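Local coordinates for hypothetical protein TA0175 (Thermoplasma acidophilum, PDB 1L6R) that catalyses the dephosphorylation of 2-phosphoglycolate to glycolate in a magnesium-dependent reaction and, less efficiently, releases phosphate from inorganic pyrophosphate, at residues 41-46 and 63-68; 152-157 and 179-184; 7-12 and 172-177; 80-85 and 110-115; 24-29 and 213-218. The protein carries 1 engineered substitution. All coordinates share one frame; numbering follows the deposited sequence.

Interaction 1: residues 41-46 and 63-68; sequences VSLLSG and GPVFGE
Segments 41-46 and 63-68 run side by side as parallel strands, their short axes 4.8 Å apart. Leu44 and Phe66 are paired across the strands, and this pairing puts both on one face of the sheet. Each has CG anti to the carbonyl carbon (Phe66 chi1 -63°), so leucine and ring lie side by side. The CD2 branch of Leu44 does the touching, meeting Phe66 CD1 obliquely at 3.5 Å.

Ser42 projects on that same face. Its OG is anti to the backbone N (chi1 175°), which serves two purposes. The hydroxyl donates to Pro64 O over an OG-O distance of 2.7 Å, approaching from above the carbonyl plane. It also lies in the plane of the Phe66 ring, at the edge, with OG 3.7 Å from CE1.

Leu43 and Val65 point together to the opposite face, where Leu43 CB packs on Val65 CG1 at 4.0 Å. Two backbone bonds fix this alignment. Phe66 N reaches Leu43 O at 2.8 Å in a nearly straight bond (173° at the hydrogen), whereas Ser45 N meets Phe66 O at 3.0 Å through a more bent one. Leu43 N, buried here, has no polar partner in the model.

Beyond the strand, Ser45 OG is hydrogen-bonded to Asn47 N and Asp13 OD1; Asp13 and Gly46 belong to a magnesium site. Strand 40-44, helix 49-60 and strand 65-67 form a beta-alpha-beta unit of the Rossmann-like HAD core, and Ser45 at the strand tip is consistent with the serine of HAD motif II.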
# COMPACT_ATOMS: atom_id res chain seq x y z
N VAL A 41 21.80 -4.94 -0.52
CA VAL A 41 20.94 -5.04 0.65
C VAL A 41 20.58 -3.67 1.19
O VAL A 41 21.42 -2.78 1.27
CB VAL A 41 21.63 -5.87 1.77
CG1 VAL A 41 20.78 -5.85 3.03
CG2 VAL A 41 21.82 -7.31 1.28
N SER A 42 19.30 -3.51 1.55
CA SER A 42 18.81 -2.26 2.14
C SER A 42 18.14 -2.65 3.46
O SER A 42 17.44 -3.66 3.52
CB SER A 42 17.79 -1.58 1.24
OG SER A 42 17.22 -0.43 1.87
N LEU A 43 18.38 -1.86 4.50
CA LEU A 43 17.77 -2.12 5.81
C LEU A 43 16.64 -1.13 6.04
O LEU A 43 16.76 0.05 5.72
CB LEU A 43 18.79 -1.95 6.94
CG LEU A 43 20.02 -2.85 6.92
CD1 LEU A 43 20.83 -2.64 8.20
CD2 LEU A 43 19.59 -4.30 6.80
N LEU A 44 15.54 -1.64 6.58
CA LEU A 44 14.36 -0.84 6.89
C LEU A 44 14.13 -0.92 8.39
O LEU A 44 14.07 -2.01 8.95
CB LEU A 44 13.13 -1.39 6.17
CG LEU A 44 13.27 -1.67 4.68
CD1 LEU A 44 11.95 -2.19 4.12
CD2 LEU A 44 13.68 -0.41 3.97
N SER A 45 13.98 0.23 9.05
CA SER A 45 13.76 0.24 10.49
C SER A 45 12.87 1.38 10.94
O SER A 45 12.72 2.38 10.23
CB SER A 45 15.11 0.36 11.21
OG SER A 45 14.95 0.46 12.62
N GLY A 46 12.27 1.22 12.11
CA GLY A 46 11.48 2.28 12.70
C GLY A 46 12.37 3.17 13.55
O GLY A 46 11.94 4.23 14.02
N GLY A 63 23.60 -1.00 0.38
CA GLY A 63 22.55 -0.20 -0.22
C GLY A 63 22.08 0.87 0.73
O GLY A 63 22.63 1.02 1.83
N PRO A 64 21.08 1.66 0.34
CA PRO A 64 20.57 2.72 1.22
C PRO A 64 19.90 2.08 2.43
O PRO A 64 19.50 0.92 2.39
CB PRO A 64 19.54 3.45 0.35
CG PRO A 64 19.96 3.11 -1.07
CD PRO A 64 20.37 1.67 -0.95
N VAL A 65 19.81 2.83 3.53
CA VAL A 65 19.12 2.32 4.70
C VAL A 65 18.07 3.36 5.07
O VAL A 65 18.25 4.57 4.85
CB VAL A 65 20.07 2.03 5.90
CG1 VAL A 65 21.06 0.95 5.50
CG2 VAL A 65 20.79 3.29 6.37
N PHE A 66 16.94 2.87 5.59
CA PHE A 66 15.84 3.74 5.98
C PHE A 66 15.53 3.66 7.46
O PHE A 66 15.55 2.59 8.07
CB PHE A 66 14.55 3.35 5.25
CG PHE A 66 14.60 3.51 3.76
CD1 PHE A 66 15.22 2.56 2.96
CD2 PHE A 66 13.98 4.61 3.15
CE1 PHE A 66 15.22 2.70 1.57
CE2 PHE A 66 13.97 4.75 1.76
CZ PHE A 66 14.59 3.79 0.98
N GLY A 67 15.24 4.82 8.04
CA GLY A 67 14.82 4.89 9.43
C GLY A 67 13.38 5.38 9.42
O GLY A 67 12.80 5.62 8.35
N GLU A 68 12.80 5.51 10.61
CA GLU A 68 11.44 6.02 10.75
C GLU A 68 10.45 5.38 9.79
O GLU A 68 9.61 6.05 9.18
CB GLU A 68 11.42 7.55 10.62
CG GLU A 68 12.33 8.20 11.65
CD GLU A 68 12.25 9.71 11.67
OE1 GLU A 68 11.13 10.24 11.83
OE2 GLU A 68 13.30 10.38 11.55

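Interaction 2: residues 152-157 and 179-184. With CA (calcium ion), chain C.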
# COMPACT_ATOMS: atom_id res chain seq x y z
N GLU A 152 3.64 6.76 4.90
CA GLU A 152 5.06 6.78 5.25
C GLU A 152 5.33 5.39 5.82
O GLU A 152 5.31 5.16 7.03
CB GLU A 152 5.28 7.88 6.28
CG GLU A 152 6.71 8.14 6.66
CD GLU A 152 6.84 9.31 7.63
OE1 GLU A 152 5.80 9.82 8.10
OE2 GLU A 152 7.99 9.71 7.93
N ASP A 153 5.59 4.45 4.91
CA ASP A 153 5.76 3.06 5.30
C ASP A 153 6.77 2.29 4.48
O ASP A 153 7.46 2.85 3.62
CB ASP A 153 4.40 2.34 5.24
CG ASP A 153 3.76 2.40 3.85
OD1 ASP A 153 4.47 2.55 2.84
OD2 ASP A 153 2.52 2.27 3.77
N LYS A 154 6.83 0.99 4.72
CA LYS A 154 7.79 0.16 4.01
C LYS A 154 7.53 0.06 2.51
O LYS A 154 8.46 -0.15 1.74
CB LYS A 154 7.86 -1.24 4.65
CG LYS A 154 8.39 -1.24 6.09
CD LYS A 154 8.85 -2.65 6.52
CE LYS A 154 9.39 -2.68 7.95
NZ LYS A 154 8.31 -2.60 8.99
N ALA A 155 6.28 0.24 2.09
CA ALA A 155 5.96 0.20 0.66
C ALA A 155 6.58 1.43 0.01
O ALA A 155 7.13 1.35 -1.09
CB ALA A 155 4.45 0.18 0.44
N PHE A 156 6.48 2.57 0.68
CA PHE A 156 7.06 3.80 0.15
C PHE A 156 8.57 3.57 -0.04
O PHE A 156 9.13 3.91 -1.08
CB PHE A 156 6.82 4.95 1.13
CG PHE A 156 7.52 6.23 0.75
CD1 PHE A 156 6.90 7.16 -0.08
CD2 PHE A 156 8.80 6.49 1.22
CE1 PHE A 156 7.56 8.34 -0.45
CE2 PHE A 156 9.47 7.67 0.86
CZ PHE A 156 8.85 8.59 0.02
N ALA A 157 9.22 2.99 0.96
CA ALA A 157 10.66 2.75 0.88
C ALA A 157 11.06 1.78 -0.23
O ALA A 157 12.02 2.02 -0.97
CB ALA A 157 11.19 2.25 2.23
N ASN A 179 2.45 -7.72 10.73
CA ASN A 179 1.55 -6.79 10.07
C ASN A 179 2.19 -5.49 9.63
O ASN A 179 1.83 -4.96 8.57
CB ASN A 179 0.34 -6.51 10.95
CG ASN A 179 -0.60 -5.49 10.34
OD1 ASN A 179 -0.54 -4.30 10.68
ND2 ASN A 179 -1.44 -5.93 9.42
N ASN A 180 3.12 -4.95 10.40
CA ASN A 180 3.74 -3.70 10.01
C ASN A 180 4.64 -3.85 8.77
O ASN A 180 5.23 -2.88 8.29
CB ASN A 180 4.50 -3.03 11.18
CG ASN A 180 5.61 -3.89 11.75
OD1 ASN A 180 6.17 -4.72 11.05
ND2 ASN A 180 5.96 -3.67 13.02
N ASP A 181 4.71 -5.07 8.22
CA ASP A 181 5.46 -5.32 7.00
C ASP A 181 4.54 -5.62 5.83
O ASP A 181 5.00 -5.71 4.69
CB ASP A 181 6.39 -6.51 7.16
CG ASP A 181 7.26 -6.36 8.33
OD1 ASP A 181 7.99 -5.35 8.39
OD2 ASP A 181 7.21 -7.25 9.20
N MET A 182 3.25 -5.79 6.09
CA MET A 182 2.34 -6.10 5.00
C MET A 182 2.40 -5.07 3.87
O MET A 182 2.22 -5.43 2.71
CB MET A 182 0.90 -6.26 5.52
CG MET A 182 -0.06 -6.79 4.45
SD MET A 182 0.43 -8.35 3.64
CE MET A 182 -0.16 -9.56 4.84
N PRO A 183 2.67 -3.78 4.18
CA PRO A 183 2.73 -2.84 3.06
C PRO A 183 3.73 -3.24 1.98
O PRO A 183 3.47 -3.05 0.79
CB PRO A 183 3.09 -1.52 3.73
CG PRO A 183 2.35 -1.62 5.03
CD PRO A 183 2.65 -3.06 5.46
N MET A 184 4.87 -3.80 2.37
CA MET A 184 5.81 -4.22 1.34
C MET A 184 5.50 -5.63 0.84
O MET A 184 5.77 -5.94 -0.32
CB MET A 184 7.27 -4.09 1.79
CG MET A 184 7.73 -4.97 2.93
SD MET A 184 9.48 -4.60 3.25
CE MET A 184 9.80 -5.75 4.58
CA CA C . 8.01 -6.20 11.21
O HOH W 1 5.27 -0.17 7.15
O HOH W 2 9.13 -3.81 11.57
O HOH W 3 8.06 -5.86 13.68
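The carboxylate of Asp181 is held at both oxygens: Lys154 NZ meets OD1 from above the group's plane (30° out of it) in a 2.8 Å salt bridge, while OD2 binds the calcium ion. The Asn180 amide is likewise divided, with OD1 on the metal at 2.4 Å and ND2 donating to Tyr140 O and to a water that is itself a metal ligand. Farther off, the Phe156 ring meets Phe84 edge-to-face.

Lys154 is extended as far as CE and then bends at chi4 (75°), which brings NZ down onto OD1. NZ of Lys154 also donates to Asn180 O at 3.2 Å, above that carbonyl's plane, and to a second calcium-bound water at 3.0 Å. Its aliphatic part crosses Met184 obliquely, Lys154 CD lying 3.8 Å from the methyl CE.

A lysine at the start of one helix facing acidic metal ligands on another turn is the pairing of motifs III and IV in HAD phosphatases, and Lys154 probably binds substrate as in relatives. Asp11 and Asp177 complete the calcium site. The ammonium, so close to the ligands' negative charge, is likely to stay protonated.

Asp153 is the N-cap of the lysine's helix, its OD1 accepting from Phe156 N at 3.0 Å. Ala155 CB rests against the Pro183 ring, 3.9 Å from its CB, and one further water links Lys154 N to Asn180 O.

Interaction 3: residues 7-12 and 172-177. With CA (calcium ion), chain C; CA (calcium ion), chain D.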
# COMPACT_ATOMS: atom_id res chain seq x y z
N LEU A 7 18.13 -7.18 -5.32
CA LEU A 7 18.11 -6.38 -4.10
C LEU A 7 17.18 -6.99 -3.07
O LEU A 7 16.11 -7.50 -3.42
CB LEU A 7 17.66 -4.95 -4.44
CG LEU A 7 17.63 -3.92 -3.31
CD1 LEU A 7 17.89 -2.54 -3.88
CD2 LEU A 7 16.30 -3.97 -2.56
N ALA A 8 17.62 -6.95 -1.81
CA ALA A 8 16.81 -7.45 -0.70
C ALA A 8 16.60 -6.32 0.31
O ALA A 8 17.56 -5.67 0.73
CB ALA A 8 17.48 -8.64 -0.02
N ALA A 9 15.34 -6.09 0.67
CA ALA A 9 14.99 -5.06 1.64
C ALA A 9 14.56 -5.83 2.89
O ALA A 9 13.62 -6.62 2.85
CB ALA A 9 13.86 -4.19 1.12
N ILE A 10 15.26 -5.58 3.99
CA ILE A 10 15.03 -6.31 5.23
C ILE A 10 14.62 -5.48 6.43
O ILE A 10 15.22 -4.44 6.71
CB ILE A 10 16.32 -7.07 5.61
CG1 ILE A 10 16.85 -7.87 4.41
CG2 ILE A 10 16.07 -7.99 6.80
CD1 ILE A 10 18.19 -8.54 4.66
N ASP A 11 13.60 -5.97 7.14
CA ASP A 11 13.08 -5.36 8.37
C ASP A 11 14.10 -5.67 9.47
O ASP A 11 14.27 -6.83 9.87
CB ASP A 11 11.72 -6.01 8.67
CG ASP A 11 11.20 -5.70 10.04
OD1 ASP A 11 11.70 -4.79 10.73
OD2 ASP A 11 10.25 -6.41 10.42
N VAL A 12 14.79 -4.64 9.94
CA VAL A 12 15.83 -4.82 10.94
C VAL A 12 15.36 -5.43 12.25
O VAL A 12 15.84 -6.49 12.67
CB VAL A 12 16.50 -3.45 11.28
CG1 VAL A 12 17.45 -3.60 12.47
CG2 VAL A 12 17.26 -2.93 10.07
N ILE A 172 13.25 -7.75 -6.71
CA ILE A 172 13.37 -7.33 -5.32
C ILE A 172 12.81 -8.40 -4.39
O ILE A 172 11.74 -8.96 -4.64
CB ILE A 172 12.57 -6.02 -5.08
CG1 ILE A 172 13.17 -4.89 -5.93
CG2 ILE A 172 12.56 -5.66 -3.59
CD1 ILE A 172 12.34 -3.62 -5.94
N LEU A 173 13.54 -8.68 -3.32
CA LEU A 173 13.12 -9.64 -2.31
C LEU A 173 12.90 -8.85 -1.03
O LEU A 173 13.77 -8.08 -0.62
CB LEU A 173 14.20 -10.70 -2.07
CG LEU A 173 14.03 -11.57 -0.81
CD1 LEU A 173 12.79 -12.47 -0.95
CD2 LEU A 173 15.28 -12.42 -0.61
N VAL A 174 11.74 -9.02 -0.40
CA VAL A 174 11.50 -8.35 0.88
C VAL A 174 11.44 -9.42 1.97
O VAL A 174 10.94 -10.53 1.75
CB VAL A 174 10.20 -7.51 0.89
CG1 VAL A 174 10.28 -6.41 -0.17
CG2 VAL A 174 8.98 -8.39 0.68
N ILE A 175 11.99 -9.09 3.14
CA ILE A 175 11.98 -10.00 4.28
C ILE A 175 11.37 -9.22 5.44
O ILE A 175 11.85 -8.12 5.80
CB ILE A 175 13.41 -10.46 4.63
CG1 ILE A 175 14.03 -11.16 3.41
CG2 ILE A 175 13.38 -11.40 5.84
CD1 ILE A 175 15.46 -11.62 3.62
N GLY A 176 10.29 -9.77 6.00
CA GLY A 176 9.55 -9.15 7.09
C GLY A 176 8.99 -10.22 8.00
O GLY A 176 9.25 -11.41 7.77
N ASP A 177 8.19 -9.84 8.99
CA ASP A 177 7.67 -10.82 9.93
C ASP A 177 6.27 -10.61 10.47
O ASP A 177 5.70 -11.53 11.05
CB ASP A 177 8.63 -10.92 11.13
CG ASP A 177 8.60 -9.67 12.01
OD1 ASP A 177 8.28 -8.59 11.50
OD2 ASP A 177 8.89 -9.75 13.22
CA CA C . 8.01 -6.20 11.21
CA CA D . 10.39 -10.89 14.69
O HOH W 2 9.13 -3.81 11.57
O HOH W 3 8.06 -5.86 13.68
O HOH W 4 9.63 -9.05 16.26
O HOH W 5 12.52 -9.87 15.65
O HOH W 6 10.82 -12.97 13.49
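Strands 7-11 and 172-175 lie parallel (16° between axes) and are zipped by four backbone hydrogen bonds, each nearly along its C=O axis; the one from Ala9 N to Leu173 O measures 2.8 Å. On the strand 7-11 side, two alanines between larger neighbours keep the relief low. Ala9, between Leu7 and Asp11, brings its small CB to 4.4 Å from Val174 CG1, while Leu7 CD2 meets Ile172 CG2 at 4.2 Å. On the reverse face Ala8 sits beside Leu173, and Ile10 and Ile175 point the same way, Ile10 CG1 resting on the Ile175 CD1 tip at 4.1 Å.

At the C-terminal ends of the strands the side chains become charged. Asp11, the nucleophile, has CG anti to its backbone N, and Asp177 uses the crowded torsion, so their carboxylates cross with planes 65° apart. Asp11 OD2 and Asp177 OD1 converge to 3.1 Å, an approach that would probably be repulsive without the calcium ion both bind. Asp177 OD2 binds a second calcium ion at 2.4 Å. Gly14 N, capped by Asp11 OD1, and the calcium on OD2 together hold the nucleophile's carboxylate against rotation.

Both strands belong to the parallel core of the HAD sheet. Strand 40-44 flanks strand 7-11; Val158 of helix 154-164 sits over Ala9 and Val174, while Ile217, Ile220 and Phe221 of helix 215-223 pack against Ile175 on the other face.

Interaction 4: residues 80-85 and 110-115; sequences IKKFFS and WREAST
Lys82 NZ is the best-held polar atom of this contact, with three partners: Glu112 O at 3.1 Å, one water at the same separation, and a second water at an unusually short 2.5 Å. The contact joins the outermost strand, 80-82, of the HAD core sheet to the loop that leads into strand 115-117 of the small antiparallel sheet. That sheet, together with helices 87-96 and 124-132, is consistent with the cap module of C2-type HAD phosphatases.

The torsions of the lysine carry it across. CG takes the crowded position between backbone N and carbonyl carbon (chi1 76°), and from there the chain is fully extended, crossing Glu112 at about a right angle with Lys82 CD 3.9 Å from Glu112 CB. NZ meets the Glu112 carbonyl from above its plane, 31° out.

The Glu112 carboxylate does not touch the ammonium. The first water bridges the two, donating to Glu112 OE1 at 2.7 Å, and the opposite charges, NZ and OE1 4.8 Å apart, probably attract at longer range too. The second water lies within hydrogen-bonding distance of Glu112 O and of Ser85 OG, whose hydroxyl has a further partner in Glu87 N.

The loop is also held by the Glu68 carboxylate, which accepts from Glu112 N, Ala113 N and Ser114 OG. Beside the polar groups Ala113 packs on Phe84. Phe84 CB stands 4.3 Å from Ala113 CB, and the ring itself turns away from the loop. The Ala113 methyl carbon is nearer still to the backbone, with CB only 3.2 Å from Phe84 O.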
# COMPACT_ATOMS: atom_id res chain seq x y z
N ILE A 80 21.60 12.40 3.57
CA ILE A 80 20.37 12.01 4.24
C ILE A 80 19.23 12.77 3.59
O ILE A 80 19.29 13.99 3.45
CB ILE A 80 20.41 12.37 5.74
CG1 ILE A 80 21.38 11.44 6.47
CG2 ILE A 80 19.00 12.27 6.34
CD1 ILE A 80 21.67 11.85 7.90
N LYS A 81 18.20 12.03 3.19
CA LYS A 81 17.04 12.64 2.57
C LYS A 81 15.80 12.22 3.35
O LYS A 81 15.64 11.03 3.65
CB LYS A 81 16.92 12.19 1.11
CG LYS A 81 18.08 12.66 0.23
CD LYS A 81 17.84 12.39 -1.25
CE LYS A 81 17.88 10.91 -1.57
NZ LYS A 81 17.63 10.65 -3.02
N LYS A 82 14.96 13.17 3.72
CA LYS A 82 13.73 12.79 4.41
C LYS A 82 12.60 13.12 3.45
O LYS A 82 12.69 14.06 2.65
CB LYS A 82 13.56 13.50 5.75
CG LYS A 82 13.12 14.93 5.68
CD LYS A 82 12.97 15.49 7.08
CE LYS A 82 12.22 16.81 7.05
NZ LYS A 82 12.12 17.38 8.41
N PHE A 83 11.54 12.34 3.53
CA PHE A 83 10.42 12.49 2.62
C PHE A 83 9.14 12.98 3.26
O PHE A 83 8.16 13.24 2.57
CB PHE A 83 10.22 11.16 1.90
CG PHE A 83 11.48 10.65 1.24
CD1 PHE A 83 11.95 11.25 0.08
CD2 PHE A 83 12.22 9.63 1.81
CE1 PHE A 83 13.14 10.84 -0.51
CE2 PHE A 83 13.43 9.21 1.23
CZ PHE A 83 13.88 9.82 0.07
N PHE A 84 9.17 13.08 4.58
CA PHE A 84 8.03 13.56 5.36
C PHE A 84 8.57 14.39 6.50
O PHE A 84 9.76 14.32 6.83
CB PHE A 84 7.20 12.40 5.93
CG PHE A 84 6.64 11.48 4.88
CD1 PHE A 84 7.43 10.49 4.31
CD2 PHE A 84 5.33 11.62 4.45
CE1 PHE A 84 6.91 9.65 3.32
CE2 PHE A 84 4.80 10.79 3.47
CZ PHE A 84 5.59 9.80 2.90
N SER A 85 7.70 15.16 7.12
CA SER A 85 8.08 16.03 8.23
C SER A 85 7.46 15.60 9.55
O SER A 85 6.43 14.93 9.57
CB SER A 85 7.64 17.46 7.92
OG SER A 85 7.69 18.28 9.07
N TRP A 110 16.39 12.58 17.75
CA TRP A 110 17.04 12.32 16.47
C TRP A 110 16.06 12.05 15.33
O TRP A 110 16.47 11.70 14.23
CB TRP A 110 18.01 11.14 16.61
CG TRP A 110 19.07 11.37 17.63
CD1 TRP A 110 19.90 12.45 17.72
CD2 TRP A 110 19.42 10.51 18.72
NE1 TRP A 110 20.74 12.32 18.81
CE2 TRP A 110 20.46 11.13 19.44
CE3 TRP A 110 18.94 9.27 19.17
CZ2 TRP A 110 21.04 10.56 20.57
CZ3 TRP A 110 19.52 8.69 20.29
CH2 TRP A 110 20.56 9.34 20.98
N ARG A 111 14.76 12.19 15.59
CA ARG A 111 13.76 11.97 14.54
C ARG A 111 13.53 13.24 13.75
O ARG A 111 13.68 14.35 14.27
CB ARG A 111 12.42 11.49 15.11
CG ARG A 111 12.41 9.99 15.39
CD ARG A 111 11.03 9.40 15.64
NE ARG A 111 11.17 7.95 15.64
CZ ARG A 111 11.65 7.24 16.65
NH1 ARG A 111 12.01 7.82 17.79
NH2 ARG A 111 11.89 5.94 16.48
N GLU A 112 13.16 13.07 12.48
CA GLU A 112 12.92 14.21 11.61
C GLU A 112 11.68 14.09 10.75
O GLU A 112 11.21 15.08 10.21
CB GLU A 112 14.11 14.39 10.65
CG GLU A 112 15.45 14.59 11.34
CD GLU A 112 16.62 14.74 10.37
OE1 GLU A 112 16.45 15.42 9.33
OE2 GLU A 112 17.71 14.19 10.66
N ALA A 113 11.14 12.88 10.65
CA ALA A 113 10.02 12.63 9.75
C ALA A 113 8.79 11.98 10.35
O ALA A 113 7.84 11.65 9.62
CB ALA A 113 10.53 11.77 8.59
N SER A 114 8.81 11.78 11.66
CA SER A 114 7.71 11.11 12.37
C SER A 114 8.00 11.28 13.85
O SER A 114 8.99 11.90 14.22
CB SER A 114 7.70 9.62 12.02
OG SER A 114 8.88 9.00 12.50
N THR A 115 7.15 10.69 14.69
CA THR A 115 7.33 10.79 16.13
C THR A 115 7.13 9.45 16.82
O THR A 115 6.11 8.78 16.62
CB THR A 115 6.32 11.80 16.70
OG1 THR A 115 6.45 13.04 16.01
CG2 THR A 115 6.54 12.03 18.18
O HOH W 7 15.02 17.69 9.40
O HOH W 8 10.04 17.81 9.79

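Interaction 5: residues 24-29 and 213-218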
# COMPACT_ATOMS: atom_id res chain seq x y z
N SER A 24 21.71 -10.46 15.21
CA SER A 24 22.14 -11.83 14.96
C SER A 24 23.45 -11.84 14.18
O SER A 24 23.51 -11.32 13.07
CB SER A 24 21.06 -12.55 14.17
OG SER A 24 21.56 -13.75 13.60
N THR A 25 24.50 -12.42 14.75
CA THR A 25 25.77 -12.46 14.03
C THR A 25 25.68 -13.38 12.82
O THR A 25 26.34 -13.13 11.80
CB THR A 25 26.93 -12.90 14.94
OG1 THR A 25 26.64 -14.18 15.51
CG2 THR A 25 27.13 -11.88 16.05
N LYS A 26 24.86 -14.43 12.90
CA LYS A 26 24.69 -15.31 11.75
C LYS A 26 24.02 -14.52 10.61
O LYS A 26 24.38 -14.67 9.45
CB LYS A 26 23.84 -16.52 12.11
CG LYS A 26 24.56 -17.53 13.00
CD LYS A 26 23.67 -18.72 13.29
CE LYS A 26 24.35 -19.71 14.22
NZ LYS A 26 23.44 -20.83 14.55
N ALA A 27 23.06 -13.66 10.96
CA ALA A 27 22.40 -12.86 9.93
C ALA A 27 23.41 -11.88 9.30
O ALA A 27 23.39 -11.64 8.09
CB ALA A 27 21.22 -12.09 10.53
N ILE A 28 24.28 -11.31 10.13
CA ILE A 28 25.30 -10.39 9.64
C ILE A 28 26.20 -11.10 8.62
O ILE A 28 26.46 -10.58 7.55
CB ILE A 28 26.19 -9.86 10.78
CG1 ILE A 28 25.37 -8.92 11.69
CG2 ILE A 28 27.38 -9.10 10.20
CD1 ILE A 28 26.11 -8.51 12.96
N GLU A 29 26.68 -12.30 8.96
CA GLU A 29 27.55 -13.01 8.03
C GLU A 29 26.80 -13.43 6.77
O GLU A 29 27.38 -13.43 5.68
CB GLU A 29 28.20 -14.22 8.69
CG GLU A 29 29.15 -13.88 9.86
CD GLU A 29 30.36 -13.01 9.47
OE1 GLU A 29 30.60 -12.76 8.27
OE2 GLU A 29 31.09 -12.56 10.39
N TYR A 213 14.67 -15.41 14.33
CA TYR A 213 15.66 -14.68 15.11
C TYR A 213 16.99 -14.44 14.42
O TYR A 213 18.05 -14.42 15.06
CB TYR A 213 15.84 -15.37 16.47
CG TYR A 213 14.60 -15.27 17.35
CD1 TYR A 213 14.08 -14.03 17.73
CD2 TYR A 213 13.94 -16.42 17.80
CE1 TYR A 213 12.95 -13.93 18.55
CE2 TYR A 213 12.81 -16.34 18.62
CZ TYR A 213 12.32 -15.09 18.99
OH TYR A 213 11.20 -15.00 19.79
N GLY A 214 16.93 -14.23 13.12
CA GLY A 214 18.12 -13.96 12.34
C GLY A 214 18.61 -15.15 11.54
O GLY A 214 19.27 -14.98 10.53
N GLU A 215 18.27 -16.35 12.00
CA GLU A 215 18.72 -17.55 11.31
C GLU A 215 17.96 -17.80 10.01
O GLU A 215 18.37 -18.64 9.21
CB GLU A 215 18.64 -18.76 12.24
CG GLU A 215 19.64 -18.64 13.39
CD GLU A 215 19.93 -19.94 14.10
OE1 GLU A 215 20.73 -19.90 15.07
OE2 GLU A 215 19.38 -20.98 13.71
N GLU A 216 16.88 -17.07 9.79
CA GLU A 216 16.13 -17.24 8.55
C GLU A 216 16.86 -16.57 7.38
O GLU A 216 16.67 -16.95 6.23
CB GLU A 216 14.71 -16.65 8.65
CG GLU A 216 14.62 -15.12 8.70
CD GLU A 216 14.60 -14.59 10.12
OE1 GLU A 216 15.34 -15.12 10.97
OE2 GLU A 216 13.84 -13.62 10.37
N ILE A 217 17.71 -15.59 7.67
CA ILE A 217 18.39 -14.87 6.60
C ILE A 217 19.24 -15.80 5.73
O ILE A 217 19.11 -15.79 4.50
CB ILE A 217 19.24 -13.72 7.17
CG1 ILE A 217 18.35 -12.78 8.00
CG2 ILE A 217 19.92 -12.97 6.04
CD1 ILE A 217 17.16 -12.20 7.25
N GLY A 218 20.07 -16.61 6.37
CA GLY A 218 20.91 -17.53 5.63
C GLY A 218 20.11 -18.54 4.84
O GLY A 218 20.42 -18.80 3.67
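Charge pairing lies at the exposed side of the contact. Lys26 and Glu215 both have CG anti to the carbonyl carbon and chains extended beyond it; crossing obliquely, they bring Lys26 NZ to 2.9 Å from Glu215 OE1 in a salt bridge. The ammonium comes from well above the carboxylate plane, 61° out of it, and OE1 also lies 3.6 Å from Lys26 CD, so the carboxylate leans over the lysine's aliphatic stem.

Helix-start hydrogen bonds form a second group. Ser24 is the N-cap of helix 25-36: with OG anti to its backbone N, the hydroxyl accepts from Ala27 N at 3.0 Å (157° at the hydrogen). In the partner segment Glu216 folds its side chain back so that OE1 accepts from Gly214 N at 2.8 Å, again from above the carboxylate plane.

Van der Waals contacts fill the interior. Gly214 adopts a positive phi of 103°, and its bare CA sits 3.7 Å from Ser24 CB. A CB on Gly214 would lie about 2.2 Å from Ser24 CB and would also jam against the preceding carbonyl O, so these backbone angles by themselves call for glycine. The Ala27 methyl fits beside Gly214 O and against Ile217, its CB 3.9 Å from CG1. Leu16 also packs on Ile217.

Helices 25-36 and 215-223 thus meet through small residues, Ser24, Ala27 and Gly214, at and just before their first turns. This close fit and the ion pair both contribute; the latter joins solvent-exposed Lys26 to partly exposed Glu215, so water probably weakens it.

In the fold
Interactions 1 and 3 share the core sheet, with strand 40-44 beside 7-11, their centres 10 Å apart. Interaction 2 lies about as far from interaction 3 and shares a calcium ion with it. Segments 7-12 and 172-177, 160 residues apart in sequence, enclose interactions 1 and 4, which follow one another along the chain, whereas interaction 3 alternates with interactions 2 and 5. Interaction 4, at the sheet's far edge near the cap, lies on the opposite side of the chain's centre from interaction 5, about 29 Å between centres; Glu68 ties it to interaction 1. The catalytic metal site thus draws on both early and late chain segments.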